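Side-chain contacts in inorganic polyphosphate/ATP-glucomannokinase (Arthrobacter sp., PDB 1WOQ), which catalyses the phosphorylation of glucose and mannose, drawing the phosphoryl group from either inorganic polyphosphate or ATP: residues P13-D18 with E64-P69; G26-L31 with E70-G75; E119-A124 with G161-N166; S155-D160 with P165-G170. All coordinates share one frame; numbering follows the deposited sequence.

Contact 1: P13-D18 with E64-P69; sequences PLIGID and ELSARP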
loop_
_atom_site.group_PDB
_atom_site.type_symbol
_atom_site.label_atom_id
_atom_site.label_comp_id
_atom_site.label_asym_id
_atom_site.label_seq_id
_atom_site.Cartn_x
_atom_site.Cartn_y
_atom_site.Cartn_z
ATOM N N PRO A 13 -18.370 -8.642 6.257
ATOM C CA PRO A 13 -17.357 -7.860 5.546
ATOM C C PRO A 13 -16.775 -6.804 6.480
ATOM O O PRO A 13 -17.302 -6.571 7.571
ATOM C CB PRO A 13 -18.149 -7.249 4.396
ATOM C CG PRO A 13 -19.490 -7.015 5.016
ATOM C CD PRO A 13 -19.724 -8.304 5.783
ATOM N N LEU A 14 -15.680 -6.181 6.060
ATOM C CA LEU A 14 -15.039 -5.144 6.859
ATOM C C LEU A 14 -14.679 -3.979 5.954
ATOM O O LEU A 14 -14.348 -4.176 4.786
ATOM C CB LEU A 14 -13.766 -5.678 7.521
ATOM C CG LEU A 14 -13.905 -6.670 8.679
ATOM C CD1 LEU A 14 -12.523 -7.164 9.082
ATOM C CD2 LEU A 14 -14.594 -6.006 9.864
ATOM N N ILE A 15 -14.745 -2.768 6.493
ATOM C CA ILE A 15 -14.397 -1.589 5.716
ATOM C C ILE A 15 -12.887 -1.391 5.741
ATOM O O ILE A 15 -12.256 -1.491 6.795
ATOM C CB ILE A 15 -15.074 -0.313 6.280
ATOM C CG1 ILE A 15 -16.588 -0.388 6.059
ATOM C CG2 ILE A 15 -14.481 0.936 5.613
ATOM C CD1 ILE A 15 -17.374 0.729 6.744
ATOM N N GLY A 16 -12.319 -1.137 4.567
ATOM C CA GLY A 16 -10.892 -0.892 4.450
ATOM C C GLY A 16 -10.729 0.478 3.818
ATOM O O GLY A 16 -11.466 0.819 2.895
ATOM N N ILE A 17 -9.775 1.265 4.310
ATOM C CA ILE A 17 -9.532 2.612 3.797
ATOM C C ILE A 17 -8.072 2.732 3.369
ATOM O O ILE A 17 -7.177 2.324 4.102
ATOM C CB ILE A 17 -9.820 3.679 4.888
ATOM C CG1 ILE A 17 -11.260 3.541 5.393
ATOM C CG2 ILE A 17 -9.596 5.084 4.329
ATOM C CD1 ILE A 17 -12.319 3.867 4.352
ATOM N N ASP A 18 -7.836 3.301 2.189
ATOM C CA ASP A 18 -6.479 3.463 1.671
ATOM C C ASP A 18 -6.171 4.952 1.509
ATOM O O ASP A 18 -6.796 5.644 0.702
ATOM C CB ASP A 18 -6.365 2.716 0.330
ATOM C CG ASP A 18 -4.937 2.635 -0.197
ATOM O OD1 ASP A 18 -3.979 2.609 0.601
ATOM O OD2 ASP A 18 -4.774 2.572 -1.432
ATOM N N GLU A 64 -19.971 7.190 4.334
ATOM C CA GLU A 64 -20.630 6.798 3.090
ATOM C C GLU A 64 -20.814 5.286 3.006
ATOM O O GLU A 64 -21.917 4.802 2.743
ATOM C CB GLU A 64 -19.809 7.288 1.890
ATOM C CG GLU A 64 -20.144 6.642 0.546
ATOM C CD GLU A 64 -21.557 6.921 0.062
ATOM O OE1 GLU A 64 -22.135 7.963 0.434
ATOM O OE2 GLU A 64 -22.084 6.100 -0.714
ATOM N N LEU A 65 -19.733 4.545 3.234
ATOM C CA LEU A 65 -19.780 3.088 3.166
ATOM C C LEU A 65 -20.660 2.470 4.243
ATOM O O LEU A 65 -21.354 1.487 3.990
ATOM C CB LEU A 65 -18.360 2.510 3.265
ATOM C CG LEU A 65 -17.403 2.934 2.144
ATOM C CD1 LEU A 65 -15.999 2.414 2.442
ATOM C CD2 LEU A 65 -17.896 2.404 0.803
ATOM N N SER A 66 -20.636 3.048 5.440
ATOM C CA SER A 66 -21.432 2.532 6.550
ATOM C C SER A 66 -22.932 2.709 6.328
ATOM O O SER A 66 -23.742 2.032 6.964
ATOM C CB SER A 66 -21.033 3.223 7.856
ATOM O OG SER A 66 -19.654 3.055 8.129
ATOM N N ALA A 67 -23.303 3.612 5.426
ATOM C CA ALA A 67 -24.714 3.868 5.150
ATOM C C ALA A 67 -25.276 2.935 4.084
ATOM O O ALA A 67 -26.483 2.909 3.845
ATOM C CB ALA A 67 -24.907 5.320 4.721
ATOM N N ARG A 68 -24.405 2.166 3.445
ATOM C CA ARG A 68 -24.850 1.251 2.400
ATOM C C ARG A 68 -25.479 -0.018 2.960
ATOM O O ARG A 68 -25.115 -0.486 4.039
ATOM C CB ARG A 68 -23.681 0.901 1.482
ATOM C CG ARG A 68 -23.091 2.122 0.815
ATOM C CD ARG A 68 -22.082 1.751 -0.236
ATOM N NE ARG A 68 -21.515 2.938 -0.862
ATOM C CZ ARG A 68 -20.570 2.902 -1.791
ATOM N NH1 ARG A 68 -20.095 1.733 -2.197
ATOM N NH2 ARG A 68 -20.099 4.031 -2.308
ATOM N N PRO A 69 -26.441 -0.593 2.226
ATOM C CA PRO A 69 -27.109 -1.815 2.682
ATOM C C PRO A 69 -26.159 -2.984 2.925
ATOM O O PRO A 69 -26.426 -3.841 3.767
ATOM C CB PRO A 69 -28.125 -2.091 1.569
ATOM C CG PRO A 69 -27.489 -1.482 0.357
ATOM C CD PRO A 69 -26.932 -0.186 0.899
#
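I15 meets both L65 and S66 and is the main link between the strand in P13-D18 and the end of the helix in E64-P69. Its two branches divide the work. The methyl CG2, set anti to the backbone N, packs on L65 CD1 at 3.8 Å. The longer arm, with CG1 beside the backbone N (chi1 -68°) and its second torsion extended, carries CD1 outward until it lies 3.5 Å from S66 OG. That last approach is plain van der Waals contact, because the serine hydroxyl is engaged by V62 O, one turn back in its own helix, and by R116. Two residues on, past G16, I17 brings the end of its side chain nearer the helix, and its CD1 stands 4.4 Å from L65 CD1, a looser touch. One leucine methyl is therefore approached by both isoleucines of the strand. The other branch is used differently: L65 CD2 lies 3.7 Å above the guanidinium plane of R68, over its centre. R68 in turn grips E64 side-on, NE at 3.2 Å and NH2 at 3.3 Å from the single oxygen OE2, which sits in the guanidinium plane, and its NH1 bonds E39 O. The pairing should hold the arginine flat against the leucine. The whole illustrates helix-on-sheet packing: strand 14-19 lies between strands 23-30 and 78-82 in the sheet, I15 and I17 also touch V78, and L65 of helix 51-66 reaches beyond to I28 and to F41 of strand 35-44.

Contact 2: G26-L31 with E70-G75; sequences GGIVDL and EAPAAG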
loop_
_atom_site.group_PDB
_atom_site.type_symbol
_atom_site.label_atom_id
_atom_site.label_comp_id
_atom_site.label_asym_id
_atom_site.label_seq_id
_atom_site.Cartn_x
_atom_site.Cartn_y
_atom_site.Cartn_z
ATOM N N GLY A 26 -12.082 4.025 -0.103
ATOM C CA GLY A 26 -12.446 2.926 0.764
ATOM C C GLY A 26 -13.411 1.988 0.078
ATOM O O GLY A 26 -13.972 2.303 -0.974
ATOM N N GLY A 27 -13.599 0.827 0.685
ATOM C CA GLY A 27 -14.508 -0.152 0.132
ATOM C C GLY A 27 -14.917 -1.129 1.209
ATOM O O GLY A 27 -14.247 -1.247 2.235
ATOM N N ILE A 28 -16.035 -1.808 0.985
ATOM C CA ILE A 28 -16.529 -2.810 1.918
ATOM C C ILE A 28 -15.934 -4.099 1.371
ATOM O O ILE A 28 -16.209 -4.489 0.238
ATOM C CB ILE A 28 -18.073 -2.849 1.906
ATOM C CG1 ILE A 28 -18.607 -1.524 2.466
ATOM C CG2 ILE A 28 -18.586 -4.024 2.732
ATOM C CD1 ILE A 28 -20.100 -1.318 2.276
ATOM N N VAL A 29 -15.093 -4.739 2.176
ATOM C CA VAL A 29 -14.398 -5.942 1.745
ATOM C C VAL A 29 -14.968 -7.263 2.232
ATOM O O VAL A 29 -15.209 -7.455 3.424
ATOM C CB VAL A 29 -12.910 -5.877 2.167
ATOM C CG1 VAL A 29 -12.146 -7.075 1.616
ATOM C CG2 VAL A 29 -12.285 -4.576 1.672
ATOM N N ASP A 30 -15.178 -8.166 1.280
ATOM C CA ASP A 30 -15.668 -9.510 1.560
ATOM C C ASP A 30 -14.385 -10.337 1.625
ATOM O O ASP A 30 -13.786 -10.634 0.592
ATOM C CB ASP A 30 -16.542 -10.007 0.410
ATOM C CG ASP A 30 -17.058 -11.416 0.636
ATOM O OD1 ASP A 30 -16.269 -12.276 1.081
ATOM O OD2 ASP A 30 -18.248 -11.666 0.361
ATOM N N LEU A 31 -13.958 -10.689 2.833
ATOM C CA LEU A 31 -12.725 -11.443 3.001
ATOM C C LEU A 31 -12.776 -12.869 2.461
ATOM O O LEU A 31 -11.745 -13.529 2.340
ATOM C CB LEU A 31 -12.301 -11.439 4.472
ATOM C CG LEU A 31 -11.770 -10.076 4.943
ATOM C CD1 LEU A 31 -11.396 -10.129 6.412
ATOM C CD2 LEU A 31 -10.560 -9.689 4.104
ATOM N N GLU A 70 -25.042 -3.007 2.204
ATOM C CA GLU A 70 -24.069 -4.081 2.355
ATOM C C GLU A 70 -23.010 -3.781 3.422
ATOM O O GLU A 70 -22.057 -4.540 3.594
ATOM C CB GLU A 70 -23.383 -4.368 1.011
ATOM C CG GLU A 70 -22.658 -3.177 0.397
ATOM C CD GLU A 70 -23.520 -2.387 -0.576
ATOM O OE1 GLU A 70 -24.683 -2.090 -0.246
ATOM O OE2 GLU A 70 -23.025 -2.052 -1.673
ATOM N N ALA A 71 -23.184 -2.680 4.145
ATOM C CA ALA A 71 -22.231 -2.294 5.183
ATOM C C ALA A 71 -22.210 -3.256 6.367
ATOM O O ALA A 71 -23.220 -3.883 6.689
ATOM C CB ALA A 71 -22.549 -0.892 5.678
ATOM N N PRO A 72 -21.049 -3.392 7.026
ATOM C CA PRO A 72 -20.924 -4.283 8.186
ATOM C C PRO A 72 -21.572 -3.602 9.390
ATOM O O PRO A 72 -22.085 -2.491 9.264
ATOM C CB PRO A 72 -19.414 -4.426 8.341
ATOM C CG PRO A 72 -18.918 -3.081 7.908
ATOM C CD PRO A 72 -19.740 -2.813 6.667
ATOM N N ALA A 73 -21.554 -4.259 10.548
ATOM C CA ALA A 73 -22.142 -3.683 11.760
ATOM C C ALA A 73 -21.548 -2.301 12.031
ATOM O O ALA A 73 -20.351 -2.086 11.844
ATOM C CB ALA A 73 -21.899 -4.601 12.951
ATOM N N ALA A 74 -22.389 -1.378 12.488
ATOM C CA ALA A 74 -21.979 0.000 12.761
ATOM C C ALA A 74 -20.744 0.184 13.639
ATOM O O ALA A 74 -20.020 1.170 13.494
ATOM C CB ALA A 74 -23.153 0.777 13.358
ATOM N N GLY A 75 -20.497 -0.749 14.550
ATOM C CA GLY A 75 -19.343 -0.610 15.422
ATOM C C GLY A 75 -18.156 -1.477 15.048
ATOM O O GLY A 75 -17.191 -1.577 15.809
#
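I28 and A71 mark the closest backbone approach, 6.6 Å between their CA atoms, where the irregular loop E70-G75 passes across the strand in G26-L31 rather than running alongside it. No backbone bonds pair the two; one isoleucine does the joining. The ethyl arm of I28, with CG1 placed anti to the carbonyl carbon (chi1 -66°), extends to CD1, which rests 3.7 Å from A71 CA and equally near E70 CG. A71 turns its own methyl away from the strand, so the isoleucine packs chiefly on backbone there, though A71 CB still comes within 4.2 Å of I28 CD1. The branch methyl CG2 lies beside the loop backbone, 3.6 Å from E70 O, with P72 CD a little further off at 4.3 Å. E70 crosses I28 at about a right angle and offers the aliphatic part of its bent chain. Beyond the pair, L37 touches both I28 and E70, while P72 leans on I15. The loop is the connection from helix 51-66 to strand 78-82, and the sheet it borders, with strand order 3-2-1-4-5, belongs to one of the two ribonuclease H-like cores found in the actin-type ATPase clan, to which ROK kinases belong.

Contact 3: E119-A124 with G161-N166; sequences EVINDA and GKLVPN. With BGC (beta-D-glucopyranose), chain C.
I121 and L163 reach toward each other tip to tip, CD1 of the isoleucine 4.1 Å from CD2 of the leucine, and join the end of strand 118-122 to strand 162-164. Both are flanked by L129 of helix 123-134. One residue on, N122 points toward the other segment, where the end of N166 lies against its CB. The amide itself turns to other work. Its OD1 caps the helix that starts at D123, accepting its stronger bond from D125 N and a weak one from A124 N at 2.8 Å, while ND2 faces the sugar, with weak bonds to BGC O3 at 3.0 Å and BGC O4 at 3.3 Å, and also meets G84 O. One flat group thus ties helix start to ligand. D123 turns to the same sugar and gives it both oxygens: with CG lodged between the backbone N and the carbonyl carbon (chi1 63°), OD1 accepts from BGC O6 at 2.7 Å and OD2 from BGC O4 at 2.5 Å. An alanine here would remove both acceptors, and the C6 hydroxymethyl would probably be left without its mate and free to turn. E168, H171, E180 and N96 hold other parts of the sugar. A strand running into an N-capped helix whose first residues bind the hexose forms one wall of the glucose pocket of this ROK kinase, and O6 is the hydroxyl phosphorylated in making glucose 6-phosphate.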
loop_
_atom_site.group_PDB
_atom_site.type_symbol
_atom_site.label_atom_id
_atom_site.label_comp_id
_atom_site.label_asym_id
_atom_site.label_seq_id
_atom_site.Cartn_x
_atom_site.Cartn_y
_atom_site.Cartn_z
ATOM N N GLU A 119 -7.571 0.540 13.008
ATOM C CA GLU A 119 -6.202 0.055 13.076
ATOM C C GLU A 119 -5.509 0.323 11.756
ATOM O O GLU A 119 -5.961 -0.120 10.697
ATOM C CB GLU A 119 -6.187 -1.431 13.410
ATOM C CG GLU A 119 -6.612 -1.697 14.842
ATOM C CD GLU A 119 -6.606 -3.162 15.192
ATOM O OE1 GLU A 119 -5.621 -3.848 14.852
ATOM O OE2 GLU A 119 -7.581 -3.623 15.822
ATOM N N VAL A 120 -4.409 1.059 11.842
ATOM C CA VAL A 120 -3.638 1.450 10.677
ATOM C C VAL A 120 -2.479 0.505 10.389
ATOM O O VAL A 120 -1.903 -0.104 11.296
ATOM C CB VAL A 120 -3.090 2.890 10.861
ATOM C CG1 VAL A 120 -2.275 3.317 9.651
ATOM C CG2 VAL A 120 -4.254 3.858 11.093
ATOM N N ILE A 121 -2.156 0.385 9.108
ATOM C CA ILE A 121 -1.060 -0.458 8.654
ATOM C C ILE A 121 -0.409 0.271 7.487
ATOM O O ILE A 121 -1.062 1.057 6.800
ATOM C CB ILE A 121 -1.575 -1.833 8.177
ATOM C CG1 ILE A 121 -0.409 -2.675 7.645
ATOM C CG2 ILE A 121 -2.651 -1.645 7.111
ATOM C CD1 ILE A 121 -0.812 -4.086 7.240
ATOM N N ASN A 122 0.877 0.036 7.270
ATOM C CA ASN A 122 1.552 0.687 6.156
ATOM C C ASN A 122 0.857 0.326 4.840
ATOM O O ASN A 122 0.423 -0.809 4.652
ATOM C CB ASN A 122 3.017 0.262 6.109
ATOM C CG ASN A 122 3.701 0.712 4.845
ATOM O OD1 ASN A 122 3.810 -0.049 3.885
ATOM N ND2 ASN A 122 4.151 1.965 4.825
ATOM N N ASP A 123 0.760 1.289 3.927
ATOM C CA ASP A 123 0.087 1.052 2.653
ATOM C C ASP A 123 0.683 -0.074 1.802
ATOM O O ASP A 123 -0.057 -0.878 1.223
ATOM C CB ASP A 123 0.009 2.349 1.834
ATOM C CG ASP A 123 1.375 2.899 1.446
ATOM O OD1 ASP A 123 1.453 3.575 0.398
ATOM O OD2 ASP A 123 2.362 2.681 2.180
ATOM N N ALA A 124 2.009 -0.144 1.721
ATOM C CA ALA A 124 2.647 -1.200 0.937
ATOM C C ALA A 124 2.439 -2.551 1.625
ATOM O O ALA A 124 2.210 -3.563 0.958
ATOM C CB ALA A 124 4.143 -0.907 0.764
ATOM N N GLY A 161 4.361 -16.507 3.183
ATOM C CA GLY A 161 3.002 -15.993 3.216
ATOM C C GLY A 161 2.663 -15.080 4.381
ATOM O O GLY A 161 1.521 -14.626 4.502
ATOM N N LYS A 162 3.642 -14.801 5.234
ATOM C CA LYS A 162 3.417 -13.940 6.390
ATOM C C LYS A 162 4.091 -12.590 6.196
ATOM O O LYS A 162 5.165 -12.505 5.609
ATOM C CB LYS A 162 3.973 -14.586 7.663
ATOM C CG LYS A 162 3.446 -15.980 7.965
ATOM C CD LYS A 162 3.876 -16.435 9.360
ATOM C CE LYS A 162 5.391 -16.427 9.526
ATOM N NZ LYS A 162 5.805 -16.686 10.939
ATOM N N LEU A 163 3.464 -11.536 6.700
ATOM C CA LEU A 163 4.033 -10.202 6.571
ATOM C C LEU A 163 5.121 -9.902 7.594
ATOM O O LEU A 163 4.913 -10.051 8.797
ATOM C CB LEU A 163 2.937 -9.136 6.701
ATOM C CG LEU A 163 3.414 -7.681 6.805
ATOM C CD1 LEU A 163 3.963 -7.207 5.460
ATOM C CD2 LEU A 163 2.248 -6.797 7.238
ATOM N N VAL A 164 6.290 -9.505 7.096
ATOM C CA VAL A 164 7.408 -9.072 7.931
ATOM C C VAL A 164 7.134 -7.571 7.795
ATOM O O VAL A 164 7.481 -6.950 6.792
ATOM C CB VAL A 164 8.764 -9.441 7.293
ATOM C CG1 VAL A 164 9.902 -8.856 8.112
ATOM C CG2 VAL A 164 8.900 -10.966 7.225
ATOM N N PRO A 165 6.504 -6.969 8.812
ATOM C CA PRO A 165 6.154 -5.547 8.786
ATOM C C PRO A 165 7.180 -4.440 8.646
ATOM O O PRO A 165 8.334 -4.558 9.058
ATOM C CB PRO A 165 5.329 -5.381 10.060
ATOM C CG PRO A 165 6.020 -6.304 11.002
ATOM C CD PRO A 165 6.260 -7.538 10.151
ATOM N N ASN A 166 6.701 -3.361 8.034
ATOM C CA ASN A 166 7.445 -2.126 7.856
ATOM C C ASN A 166 8.764 -2.114 7.091
ATOM O O ASN A 166 9.661 -1.346 7.432
ATOM C CB ASN A 166 7.647 -1.485 9.235
ATOM C CG ASN A 166 6.333 -1.058 9.879
ATOM O OD1 ASN A 166 6.038 -1.407 11.030
ATOM N ND2 ASN A 166 5.541 -0.294 9.140
HETATM C C2 BGC C . 7.075 5.579 2.297
HETATM C C3 BGC C . 6.480 4.180 2.508
HETATM C C4 BGC C . 5.302 3.960 1.547
HETATM C C5 BGC C . 5.751 4.239 0.105
HETATM C C6 BGC C . 4.634 4.127 -0.914
HETATM C C1 BGC C . 7.453 5.746 0.823
HETATM O O1 BGC C . 7.959 7.015 0.591
HETATM O O2 BGC C . 8.221 5.745 3.114
HETATM O O3 BGC C . 6.046 4.031 3.851
HETATM O O4 BGC C . 4.835 2.619 1.654
HETATM O O5 BGC C . 6.291 5.575 0.006
HETATM O O6 BGC C . 3.522 4.935 -0.556
#

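Contact 4: S155-D160 with P165-G170; sequences SAFIFD and PNAELG. With BGC (beta-D-glucopyranose), chain C.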
loop_
_atom_site.group_PDB
_atom_site.type_symbol
_atom_site.label_atom_id
_atom_site.label_comp_id
_atom_site.label_asym_id
_atom_site.label_seq_id
_atom_site.Cartn_x
_atom_site.Cartn_y
_atom_site.Cartn_z
ATOM N N SER A 155 7.260 -1.078 -0.179
ATOM C CA SER A 155 7.692 -2.463 -0.198
ATOM C C SER A 155 7.049 -3.261 0.916
ATOM O O SER A 155 7.044 -2.837 2.074
ATOM C CB SER A 155 9.214 -2.564 -0.055
ATOM O OG SER A 155 9.641 -2.075 1.207
ATOM N N ALA A 156 6.504 -4.418 0.556
ATOM C CA ALA A 156 5.911 -5.325 1.525
ATOM C C ALA A 156 6.823 -6.547 1.514
ATOM O O ALA A 156 7.044 -7.154 0.462
ATOM C CB ALA A 156 4.501 -5.727 1.100
ATOM N N PHE A 157 7.364 -6.889 2.675
ATOM C CA PHE A 157 8.250 -8.040 2.798
ATOM C C PHE A 157 7.405 -9.215 3.286
ATOM O O PHE A 157 6.930 -9.222 4.423
ATOM C CB PHE A 157 9.371 -7.726 3.799
ATOM C CG PHE A 157 10.564 -8.644 3.695
ATOM C CD1 PHE A 157 11.824 -8.128 3.401
ATOM C CD2 PHE A 157 10.430 -10.014 3.903
ATOM C CE1 PHE A 157 12.940 -8.968 3.317
ATOM C CE2 PHE A 157 11.534 -10.864 3.819
ATOM C CZ PHE A 157 12.793 -10.340 3.526
ATOM N N ILE A 158 7.206 -10.195 2.412
ATOM C CA ILE A 158 6.417 -11.378 2.736
ATOM C C ILE A 158 7.349 -12.588 2.830
ATOM O O ILE A 158 8.218 -12.766 1.980
ATOM C CB ILE A 158 5.362 -11.670 1.630
ATOM C CG1 ILE A 158 4.491 -10.434 1.379
ATOM C CG2 ILE A 158 4.487 -12.856 2.038
ATOM C CD1 ILE A 158 3.698 -9.971 2.589
ATOM N N PHE A 159 7.184 -13.397 3.873
ATOM C CA PHE A 159 7.993 -14.605 4.029
ATOM C C PHE A 159 7.081 -15.758 4.424
ATOM O O PHE A 159 6.423 -15.714 5.468
ATOM C CB PHE A 159 9.078 -14.432 5.092
ATOM C CG PHE A 159 10.020 -15.602 5.168
ATOM C CD1 PHE A 159 10.893 -15.872 4.121
ATOM C CD2 PHE A 159 9.995 -16.468 6.259
ATOM C CE1 PHE A 159 11.727 -16.988 4.148
ATOM C CE2 PHE A 159 10.826 -17.589 6.298
ATOM C CZ PHE A 159 11.693 -17.848 5.239
ATOM N N ASP A 160 7.050 -16.791 3.589
ATOM C CA ASP A 160 6.194 -17.947 3.829
ATOM C C ASP A 160 4.746 -17.491 3.989
ATOM O O ASP A 160 4.001 -18.009 4.827
ATOM C CB ASP A 160 6.646 -18.717 5.079
ATOM C CG ASP A 160 7.864 -19.591 4.822
ATOM O OD1 ASP A 160 8.224 -19.794 3.644
ATOM O OD2 ASP A 160 8.456 -20.089 5.805
ATOM N N PRO A 165 6.504 -6.969 8.812
ATOM C CA PRO A 165 6.154 -5.547 8.786
ATOM C C PRO A 165 7.180 -4.440 8.646
ATOM O O PRO A 165 8.334 -4.558 9.058
ATOM C CB PRO A 165 5.329 -5.381 10.060
ATOM C CG PRO A 165 6.020 -6.304 11.002
ATOM C CD PRO A 165 6.260 -7.538 10.151
ATOM N N ASN A 166 6.701 -3.361 8.034
ATOM C CA ASN A 166 7.445 -2.126 7.856
ATOM C C ASN A 166 8.764 -2.114 7.091
ATOM O O ASN A 166 9.661 -1.346 7.432
ATOM C CB ASN A 166 7.647 -1.485 9.235
ATOM C CG ASN A 166 6.333 -1.058 9.879
ATOM O OD1 ASN A 166 6.038 -1.407 11.030
ATOM N ND2 ASN A 166 5.541 -0.294 9.140
ATOM N N ALA A 167 8.899 -2.937 6.056
ATOM C CA ALA A 167 10.138 -2.887 5.278
ATOM C C ALA A 167 10.040 -1.596 4.460
ATOM O O ALA A 167 9.020 -1.350 3.813
ATOM C CB ALA A 167 10.246 -4.096 4.349
ATOM N N GLU A 168 11.081 -0.768 4.497
ATOM C CA GLU A 168 11.075 0.496 3.755
ATOM C C GLU A 168 12.126 0.499 2.651
ATOM O O GLU A 168 12.982 1.379 2.598
ATOM C CB GLU A 168 11.324 1.668 4.716
ATOM C CG GLU A 168 10.123 2.034 5.591
ATOM C CD GLU A 168 9.028 2.756 4.814
ATOM O OE1 GLU A 168 9.359 3.470 3.844
ATOM O OE2 GLU A 168 7.840 2.630 5.190
ATOM N N LEU A 169 12.044 -0.489 1.764
ATOM C CA LEU A 169 12.994 -0.632 0.664
ATOM C C LEU A 169 12.966 0.499 -0.353
ATOM O O LEU A 169 13.858 0.599 -1.197
ATOM C CB LEU A 169 12.773 -1.977 -0.039
ATOM C CG LEU A 169 13.587 -3.179 0.460
ATOM C CD1 LEU A 169 13.925 -3.050 1.930
ATOM C CD2 LEU A 169 12.816 -4.459 0.179
ATOM N N GLY A 170 11.945 1.347 -0.279
ATOM C CA GLY A 170 11.871 2.471 -1.191
ATOM C C GLY A 170 12.893 3.506 -0.765
ATOM O O GLY A 170 13.170 4.459 -1.495
HETATM C C2 BGC C . 7.075 5.579 2.297
HETATM C C3 BGC C . 6.480 4.180 2.508
HETATM C C4 BGC C . 5.302 3.960 1.547
HETATM C C5 BGC C . 5.751 4.239 0.105
HETATM C C6 BGC C . 4.634 4.127 -0.914
HETATM C C1 BGC C . 7.453 5.746 0.823
HETATM O O1 BGC C . 7.959 7.015 0.591
HETATM O O2 BGC C . 8.221 5.745 3.114
HETATM O O3 BGC C . 6.046 4.031 3.851
HETATM O O4 BGC C . 4.835 2.619 1.654
HETATM O O5 BGC C . 6.291 5.575 0.006
HETATM O O6 BGC C . 3.522 4.935 -0.556
HETATM O O HOH W 1 6.825 0.728 2.171
HETATM O O HOH W 2 7.082 -5.069 4.969
#
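S155 OG is gripped twice by the P165-G170 loop: it donates to A167 O at 2.8 Å and accepts from L169 N at 2.9 Å, the latter bond fairly straight at 153°. The donated bond comes from above the carbonyl, 72° out of its plane. Lying between the backbone N and the carbonyl carbon (chi1 64°), the hydroxyl can serve both partners, which stand on either side of E168 in sequence. E168 itself turns away from the strand and, bent at its second torsion, spreads its carboxylate before the glucose: BGC O2 donates to OE1 and BGC O3 to OE2, each at 2.6 Å. S155 is thus a second-shell residue behind a first-shell one, and an alanine in its place would probably leave L169 N and A167 O without their partner and the loop bearing E168 less firmly placed. Strands 153-159 and 162-164 form a hairpin, and the loop folds back from it over the first strand toward the sugar, a route that also brings H171 into the pocket. Two waters fill in the polar links. One accepts from S155 N at 3.0 Å and bonds BGC O4; the other accepts from both F157 N and A167 N. Apolar contacts lie beside this network. The S155 CB and L169 CB atoms lie 3.6 Å apart, and A167 CB sits 3.8 Å from F157 CB, at the edge of the phenyl ring. That ring meets F213 edge-to-face, on the helix 195-213.

Overall arrangement
The four contacts fall into two pairs. Contacts 1 and 2 have centres about 4 Å apart, interleave along the chain and share the first sheet, where strands 14-19 and 23-30 are neighbours. Contacts 3 and 4 follow later, with centres about 7 Å apart; they share P165 and N166, meet through adjacent strands of the second sheet, and both touch the glucose. The centre of contact 1 lies about 27 Å from that of contact 4, on the opposite side of the chain's centre. Contact 3 links the two sheets, since strand 118-122 edges the first and strand 162-164 the second. The sugar is thus bound where the two sheet-based halves meet, as in other sugar kinases of the actin-like clan.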